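Local coordinates for beta-glucosidase (Saccharopolyspora erythraea D, PDB 5M6G), which probably hydrolyses terminal, non-reducing beta-D-glucosyl residues to release beta-D-glucose, as a member of glycosyl hydrolase family 3, at residues Ser177-Arg189 against Glu195-Thr208. Numbering follows the deposited sequence. Where two conformers were deposited one is given.
Sequences SFAPCVCVARDDR and ESFGEKSENASAMT. With MG (magnesium ion), chain D; SOR (sorbitol), chain L.
S196 OG is gripped three times: it donates to C183 O at 2.7 Å, from above the carbonyl plane, and accepts from the backbone N of A185 (3.1 Å) and of G198, the latter bond closing an ST turn. At the backbone angles of G198 a side chain would jam against the preceding carbonyl O, which suits glycine. With OG anti to the backbone N (chi1 172°), the short serine side chain reaches across to the 177-189 loop, and its CB packs tightly on A185 CB. Replacing this serine by alanine is likely to leave the A185 and G198 amides without their shared acceptor, and C183 O without its hydroxyl donor. A water bridges the segments, donating to C181 O and C183 O and accepting from F197 N. This loop follows strand 176-177 in the TIM-barrel-like N-terminal domain; its C181–C183 disulfide sets C181 CB and C183 SG against E195 O. Branched V184 splits its methyls, CG1 against E199 O and CG2 4.1 Å from A204 CB of helix 201-206. Long and bent, R186 brings NH2 to E199 O at 2.9 Å, in the guanidinium plane. E199 OE1 binds magnesium at 2.2 Å, with I596 and N597, while T586 and D598 hold OE2.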
ATOM      1  N   SER A 177      -4.082   8.874   3.841  1.00 10.62           N
ATOM      2  CA  SER A 177      -3.702   7.763   2.982  1.00 11.86           C
ATOM      3  C   SER A 177      -4.076   6.448   3.644  1.00 11.68           C
ATOM      4  O   SER A 177      -3.925   6.291   4.859  1.00 13.05           O
ATOM      5  CB  SER A 177      -2.203   7.756   2.675  1.00 12.91           C
ATOM      6  OG  SER A 177      -1.876   6.631   1.872  1.00 11.22           O
ATOM      7  N   PHE A 178      -4.557   5.504   2.835  1.00 11.46           N
ATOM      8  CA  PHE A 178      -4.862   4.152   3.306  1.00 11.22           C
ATOM      9  C   PHE A 178      -3.566   3.339   3.278  1.00 11.62           C
ATOM     10  O   PHE A 178      -3.372   2.431   2.472  1.00 12.64           O
ATOM     11  CB  PHE A 178      -5.961   3.533   2.454  1.00 12.00           C
ATOM     12  CG  PHE A 178      -7.214   4.399   2.348  1.00 14.22           C
ATOM     13  CD1 PHE A 178      -7.770   4.986   3.475  1.00 12.06           C
ATOM     14  CD2 PHE A 178      -7.820   4.623   1.117  1.00 14.57           C
ATOM     15  CE1 PHE A 178      -8.921   5.780   3.374  1.00 14.04           C
ATOM     16  CE2 PHE A 178      -8.961   5.407   1.006  1.00 15.86           C
ATOM     17  CZ  PHE A 178      -9.514   5.994   2.137  1.00 13.64           C
ATOM     18  N   ALA A 179      -2.662   3.710   4.180  1.00 11.73           N
ATOM     19  CA  ALA A 179      -1.314   3.154   4.252  1.00 12.91           C
ATOM     20  C   ALA A 179      -0.759   3.427   5.647  1.00 11.66           C
ATOM     21  O   ALA A 179      -1.054   4.475   6.234  1.00 16.11           O
ATOM     22  CB  ALA A 179      -0.401   3.780   3.169  1.00  9.59           C
ATOM     23  N   PRO A 180       0.081   2.522   6.170  1.00 14.07           N
ATOM     24  CA  PRO A 180       0.616   1.306   5.533  1.00 13.14           C
ATOM     25  C   PRO A 180      -0.193   0.023   5.744  1.00 15.17           C
ATOM     26  O   PRO A 180      -0.858  -0.133   6.777  1.00 12.56           O
ATOM     27  CB  PRO A 180       1.978   1.151   6.207  1.00 15.75           C
ATOM     28  CG  PRO A 180       1.721   1.622   7.616  1.00 14.01           C
ATOM     29  CD  PRO A 180       0.805   2.843   7.416  1.00 13.36           C
ATOM     30  N   CYS A 181      -0.126  -0.890   4.778  1.00 14.31           N
ATOM     31  CA  CYS A 181      -0.493  -2.277   5.054  1.00 14.65           C
ATOM     32  C   CYS A 181       0.496  -2.846   6.064  1.00 16.95           C
ATOM     33  O   CYS A 181       1.688  -2.974   5.760  1.00 14.09           O
ATOM     34  CB  CYS A 181      -0.486  -3.138   3.777  1.00 18.48           C
ATOM     35  SG  CYS A 181      -1.464  -4.734   3.830  1.00 19.73           S
ATOM     36  N   VAL A 182       0.020  -3.148   7.274  1.00  9.90           N
ATOM     37  CA  VAL A 182       0.807  -3.842   8.282  1.00 12.06           C
ATOM     38  C   VAL A 182       0.495  -5.335   8.277  1.00 13.80           C
ATOM     39  O   VAL A 182       0.876  -6.064   9.201  1.00 13.89           O
ATOM     40  CB  VAL A 182       0.605  -3.211   9.670  1.00 15.82           C
ATOM     41  CG1 VAL A 182       0.933  -1.705   9.615  1.00 13.62           C
ATOM     42  CG2 VAL A 182      -0.823  -3.439  10.184  1.00 12.07           C
ATOM     43  N   CYS A 183      -0.209  -5.793   7.243  1.00 13.79           N
ATOM     44  CA  CYS A 183      -0.418  -7.200   6.949  1.00 14.41           C
ATOM     45  C   CYS A 183       0.882  -7.987   7.037  1.00 13.85           C
ATOM     46  O   CYS A 183       1.917  -7.559   6.520  1.00 11.72           O
ATOM     47  CB  CYS A 183      -1.020  -7.324   5.541  1.00 18.95           C
ATOM     48  SG  CYS A 183      -0.185  -6.330   4.171  1.00 22.34           S
ATOM     49  N   VAL A 184       0.818  -9.142   7.696  1.00 13.81           N
ATOM     50  CA  VAL A 184       1.929 -10.086   7.775  1.00 13.28           C
ATOM     51  C   VAL A 184       1.589 -11.221   6.818  1.00 12.94           C
ATOM     52  O   VAL A 184       0.762 -12.081   7.133  1.00 12.76           O
ATOM     53  CB  VAL A 184       2.132 -10.587   9.208  1.00 13.08           C
ATOM     54  CG1 VAL A 184       3.256 -11.587   9.259  1.00 15.83           C
ATOM     55  CG2 VAL A 184       2.412  -9.415  10.139  1.00 12.14           C
ATOM     56  N   ALA A 185       2.217 -11.227   5.643  1.00 12.61           N
ATOM     57  CA  ALA A 185       1.844 -12.157   4.582  1.00 12.78           C
ATOM     58  C   ALA A 185       2.496 -13.510   4.848  1.00 12.21           C
ATOM     59  O   ALA A 185       3.721 -13.640   4.767  1.00 14.20           O
ATOM     60  CB  ALA A 185       2.251 -11.609   3.217  1.00 13.83           C
ATOM     61  N   ARG A 186       1.674 -14.517   5.151  1.00 13.20           N
ATOM     62  CA  ARG A 186       2.153 -15.857   5.463  1.00 12.64           C
ATOM     63  C   ARG A 186       1.992 -16.850   4.319  1.00 15.13           C
ATOM     64  O   ARG A 186       2.485 -17.976   4.436  1.00 17.79           O
ATOM     65  CB  ARG A 186       1.415 -16.410   6.699  1.00 14.24           C
ATOM     66  CG  ARG A 186       1.402 -15.472   7.886  1.00 14.84           C
ATOM     67  CD  ARG A 186       2.715 -15.488   8.638  1.00 14.04           C
ATOM     68  NE  ARG A 186       2.941 -16.756   9.340  1.00 14.21           N
ATOM     69  CZ  ARG A 186       4.104 -17.082   9.899  1.00 18.64           C
ATOM     70  NH1 ARG A 186       4.251 -18.243  10.531  1.00 16.70           N
ATOM     71  NH2 ARG A 186       5.128 -16.236   9.829  1.00 16.93           N
ATOM     72  N   ASP A 187       1.311 -16.486   3.233  1.00 11.45           N
ATOM     73  CA  ASP A 187       1.096 -17.407   2.115  1.00 13.21           C
ATOM     74  C   ASP A 187       1.311 -16.667   0.797  1.00 14.73           C
ATOM     75  O   ASP A 187       0.473 -15.857   0.383  1.00 13.65           O
ATOM     76  CB  ASP A 187      -0.302 -18.028   2.176  1.00 15.09           C
ATOM     77  CG  ASP A 187      -0.437 -19.242   1.275  1.00 18.03           C
ATOM     78  OD1 ASP A 187      -0.062 -19.149   0.089  1.00 14.13           O
ATOM     79  OD2 ASP A 187      -0.917 -20.297   1.757  1.00 18.73           O
ATOM     80  N   ASP A 188       2.410 -16.989   0.113  1.00 15.66           N
ATOM     81  CA  ASP A 188       2.821 -16.233  -1.066  1.00 14.06           C
ATOM     82  C   ASP A 188       1.800 -16.281  -2.197  1.00 12.32           C
ATOM     83  O   ASP A 188       1.891 -15.482  -3.127  1.00 14.38           O
ATOM     84  CB  ASP A 188       4.176 -16.753  -1.567  1.00 13.05           C
ATOM     85  CG  ASP A 188       5.318 -16.363  -0.657  1.00 19.89           C
ATOM     86  OD1 ASP A 188       5.097 -15.532   0.254  1.00 24.12           O
ATOM     87  OD2 ASP A 188       6.439 -16.873  -0.868  1.00 23.45           O
ATOM     88  N   ARG A 189       0.839 -17.203  -2.152  1.00 11.31           N
ATOM     89  CA  ARG A 189      -0.201 -17.219  -3.172  1.00 13.81           C
ATOM     90  C   ARG A 189      -1.068 -15.968  -3.136  1.00 17.05           C
ATOM     91  O   ARG A 189      -1.755 -15.675  -4.121  1.00 15.61           O
ATOM     92  CB  ARG A 189      -1.073 -18.459  -2.986  1.00 14.91           C
ATOM     93  CG  ARG A 189      -0.365 -19.726  -3.421  1.00 18.77           C
ATOM     94  CD  ARG A 189      -1.178 -20.945  -3.085  1.00 14.74           C
ATOM     95  NE  ARG A 189      -1.090 -21.258  -1.667  1.00 15.96           N
ATOM     96  CZ  ARG A 189      -1.518 -22.398  -1.127  1.00 21.59           C
ATOM     97  NH1 ARG A 189      -2.062 -23.334  -1.894  1.00 20.77           N
ATOM     98  NH2 ARG A 189      -1.410 -22.597   0.181  1.00 16.48           N
ATOM     99  N   GLU A 195       2.237  -6.112  -0.798  1.00 14.11           N
ATOM    100  CA  GLU A 195       1.898  -5.004   0.082  1.00 11.95           C
ATOM    101  C   GLU A 195       2.332  -5.248   1.518  1.00 11.74           C
ATOM    102  O   GLU A 195       2.134  -4.378   2.368  1.00 11.85           O
ATOM    103  CB  GLU A 195       0.395  -4.743   0.022  1.00 14.41           C
ATOM    104  CG  GLU A 195      -0.083  -4.494  -1.397  1.00 16.79           C
ATOM    105  CD  GLU A 195      -1.451  -3.857  -1.435  1.00 15.36           C
ATOM    106  OE1 GLU A 195      -1.599  -2.746  -0.884  1.00 18.80           O
ATOM    107  OE2 GLU A 195      -2.368  -4.471  -2.019  1.00 15.17           O
ATOM    108  N   SER A 196       2.920  -6.406   1.808  1.00 10.07           N
ATOM    109  CA  SER A 196       3.359  -6.753   3.152  1.00  8.45           C
ATOM    110  C   SER A 196       4.853  -6.501   3.303  1.00 10.48           C
ATOM    111  O   SER A 196       5.648  -6.839   2.419  1.00 12.08           O
ATOM    112  CB  SER A 196       3.042  -8.225   3.447  1.00 13.48           C
ATOM    113  OG  SER A 196       3.603  -8.674   4.671  1.00 10.39           O
ATOM    114  N   PHE A 197       5.240  -5.926   4.438  1.00  9.32           N
ATOM    115  CA  PHE A 197       6.657  -5.755   4.727  1.00 11.35           C
ATOM    116  C   PHE A 197       7.377  -7.077   4.992  1.00 12.02           C
ATOM    117  O   PHE A 197       8.611  -7.119   4.949  1.00 10.82           O
ATOM    118  CB  PHE A 197       6.838  -4.838   5.924  1.00 12.29           C
ATOM    119  CG  PHE A 197       6.463  -3.419   5.659  1.00 13.69           C
ATOM    120  CD1 PHE A 197       7.248  -2.629   4.830  1.00 11.80           C
ATOM    121  CD2 PHE A 197       5.339  -2.861   6.260  1.00 12.86           C
ATOM    122  CE1 PHE A 197       6.918  -1.285   4.593  1.00 15.99           C
ATOM    123  CE2 PHE A 197       5.005  -1.530   6.038  1.00 17.88           C
ATOM    124  CZ  PHE A 197       5.793  -0.740   5.193  1.00 15.32           C
ATOM    125  N   GLY A 198       6.662  -8.150   5.277  1.00 12.86           N
ATOM    126  CA  GLY A 198       7.349  -9.413   5.478  1.00 10.92           C
ATOM    127  C   GLY A 198       6.472 -10.405   6.198  1.00 16.65           C
ATOM    128  O   GLY A 198       5.390 -10.085   6.688  1.00 15.11           O
ATOM    129  N   GLU A 199       6.969 -11.640   6.257  1.00 15.72           N
ATOM    130  CA  GLU A 199       6.210 -12.733   6.847  1.00 17.90           C
ATOM    131  C   GLU A 199       6.308 -12.778   8.365  1.00 15.09           C
ATOM    132  O   GLU A 199       5.550 -13.525   8.995  1.00 13.84           O
ATOM    133  CB  GLU A 199       6.687 -14.072   6.274  1.00 16.29           C
ATOM    134  CG  GLU A 199       8.015 -14.521   6.846  1.00 13.50           C
ATOM    135  CD  GLU A 199       8.555 -15.776   6.178  1.00 17.92           C
ATOM    136  OE1 GLU A 199       8.076 -16.122   5.077  1.00 12.92           O
ATOM    137  OE2 GLU A 199       9.463 -16.408   6.758  1.00 15.83           O
ATOM    138  N   LYS A 200       7.231 -12.035   8.968  1.00 16.15           N
ATOM    139  CA  LYS A 200       7.421 -12.053  10.411  1.00 13.65           C
ATOM    140  C   LYS A 200       6.866 -10.778  11.018  1.00 21.05           C
ATOM    141  O   LYS A 200       7.072  -9.685  10.484  1.00 17.81           O
ATOM    142  CB  LYS A 200       8.894 -12.205  10.782  1.00 20.26           C
ATOM    143  CG  LYS A 200       9.492 -13.519  10.318  1.00 19.29           C
ATOM    144  CD  LYS A 200      10.965 -13.613  10.667  1.00 30.40           C
ATOM    145  CE  LYS A 200      11.178 -13.806  12.150  1.00 31.86           C
ATOM    146  NZ  LYS A 200      11.288 -15.247  12.463  1.00 30.75           N
ATOM    147  N   SER A 201       6.159 -10.929  12.141  1.00 19.36           N
ATOM    148  CA  SER A 201       5.594  -9.763  12.813  1.00 16.58           C
ATOM    149  C   SER A 201       6.652  -8.705  13.104  1.00 17.28           C
ATOM    150  O   SER A 201       6.342  -7.512  13.085  1.00 20.72           O
ATOM    151  CB  SER A 201       4.900 -10.189  14.113  1.00 19.49           C
ATOM    152  OG  SER A 201       5.859 -10.684  15.018  1.00 30.56           O
ATOM    153  N   GLU A 202       7.895  -9.125  13.394  1.00 22.81           N
ATOM    154  CA  GLU A 202       9.013  -8.187  13.503  0.56 26.25           C
ATOM    155  C   GLU A 202       9.089  -7.271  12.289  1.00 27.13           C
ATOM    156  O   GLU A 202       9.283  -6.058  12.417  1.00 32.42           O
ATOM    157  CB  GLU A 202      10.331  -8.961  13.656  0.56 30.58           C
ATOM    158  CG  GLU A 202      11.545  -8.284  12.991  0.56 33.45           C
ATOM    159  CD  GLU A 202      12.393  -9.233  12.130  0.56 33.70           C
ATOM    160  OE1 GLU A 202      12.573 -10.409  12.507  0.56 34.13           O
ATOM    161  OE2 GLU A 202      12.884  -8.793  11.069  0.56 33.81           O
ATOM    162  N   ASN A 203       8.972  -7.851  11.092  1.00 29.12           N
ATOM    163  CA  ASN A 203       9.130  -7.079   9.867  1.00 32.24           C
ATOM    164  C   ASN A 203       8.137  -5.933   9.838  1.00 26.44           C
ATOM    165  O   ASN A 203       8.517  -4.755   9.842  1.00 21.43           O
ATOM    166  CB  ASN A 203       8.948  -7.982   8.632  1.00 28.92           C
ATOM    167  CG  ASN A 203      10.043  -9.045   8.494  1.00 34.83           C
ATOM    168  OD1 ASN A 203      11.201  -8.802   8.841  1.00 47.41           O
ATOM    169  ND2 ASN A 203       9.679 -10.226   7.958  1.00 18.02           N
ATOM    170  N   ALA A 204       6.847  -6.267   9.835  1.00 22.77           N
ATOM    171  CA  ALA A 204       5.822  -5.241   9.733  1.00 24.04           C
ATOM    172  C   ALA A 204       5.887  -4.276  10.905  1.00 19.14           C
ATOM    173  O   ALA A 204       5.755  -3.067  10.718  1.00 19.66           O
ATOM    174  CB  ALA A 204       4.441  -5.891   9.643  1.00 25.58           C
ATOM    175  N   SER A 205       6.082  -4.789  12.126  1.00 21.45           N
ATOM    176  CA  SER A 205       6.102  -3.906  13.292  1.00 17.49           C
ATOM    177  C   SER A 205       7.192  -2.847  13.169  1.00 17.39           C
ATOM    178  O   SER A 205       6.956  -1.661  13.437  1.00 20.01           O
ATOM    179  CB  SER A 205       6.293  -4.720  14.573  1.00 19.09           C
ATOM    180  OG  SER A 205       5.177  -5.552  14.811  1.00 19.50           O
ATOM    181  N   ALA A 206       8.395  -3.253  12.762  1.00 18.93           N
ATOM    182  CA  ALA A 206       9.468  -2.284  12.601  1.00 16.98           C
ATOM    183  C   ALA A 206       9.131  -1.256  11.535  1.00 13.71           C
ATOM    184  O   ALA A 206       9.481  -0.075  11.671  1.00 17.90           O
ATOM    185  CB  ALA A 206      10.774  -3.004  12.254  1.00 17.80           C
ATOM    186  N   MET A 207       8.431  -1.663  10.485  1.00 14.93           N
ATOM    187  CA  MET A 207       8.169  -0.752   9.384  0.95 16.04           C
ATOM    188  C   MET A 207       6.916   0.099   9.596  1.00 17.89           C
ATOM    189  O   MET A 207       6.543   0.864   8.700  1.00 14.87           O
ATOM    190  CB  MET A 207       8.086  -1.517   8.064  0.95 18.72           C
ATOM    191  CG  MET A 207       9.361  -2.290   7.735  0.95 22.29           C
ATOM    192  SD  MET A 207      10.819  -1.227   7.747  0.95 24.03           S
ATOM    193  CE  MET A 207      11.978  -2.290   6.859  0.95 15.31           C
ATOM    194  N   THR A 208       6.271   0.000  10.759  1.00 13.87           N
ATOM    195  CA  THR A 208       5.236   0.974  11.066  1.00 14.63           C
ATOM    196  C   THR A 208       5.826   2.362  11.264  1.00 17.22           C
ATOM    197  O   THR A 208       5.072   3.322  11.444  1.00 14.78           O
ATOM    198  CB  THR A 208       4.433   0.556  12.315  1.00 12.92           C
ATOM    199  OG1 THR A 208       5.294   0.551  13.461  1.00 15.64           O
ATOM    200  CG2 THR A 208       3.824  -0.822  12.126  1.00 13.59           C
TER
HETATM  201 MG    MG D 703       6.274 -16.897   4.181  1.00 21.49          MG
HETATM  202  C1  SOR L 711      -7.520  -1.519   0.656  1.00 25.88           C
HETATM  203  C2  SOR L 711      -7.728  -0.257  -0.163  1.00 38.96           C
HETATM  204  C3  SOR L 711      -9.050  -0.370  -0.916  1.00 43.25           C
HETATM  205  C4  SOR L 711      -9.149   0.684  -2.015  1.00 31.59           C
HETATM  206  C5  SOR L 711     -10.129   0.299  -3.128  1.00 40.79           C
HETATM  207  C6  SOR L 711      -9.881   1.220  -4.318  1.00 25.74           C
HETATM  208  O1  SOR L 711      -6.152  -1.718   0.920  1.00 22.27           O
HETATM  209  O2  SOR L 711      -7.747   0.871   0.694  1.00 26.60           O
HETATM  210  O3  SOR L 711     -10.098  -0.198   0.003  1.00 35.74           O
HETATM  211  O4  SOR L 711      -9.534   1.923  -1.455  1.00 40.21           O
HETATM  212  O5  SOR L 711      -9.987  -1.061  -3.518  1.00 37.75           O
HETATM  213  O6  SOR L 711     -10.451   0.678  -5.491  1.00 35.41           O
HETATM  214  O   HOH W   1       3.244  -5.205   6.280  1.00 13.53           O
HETATM  215  O   HOH W   2       4.833 -15.456   3.335  1.00 19.02           O
HETATM  216  O   HOH W   3       7.155 -17.137   2.085  1.00 12.72           O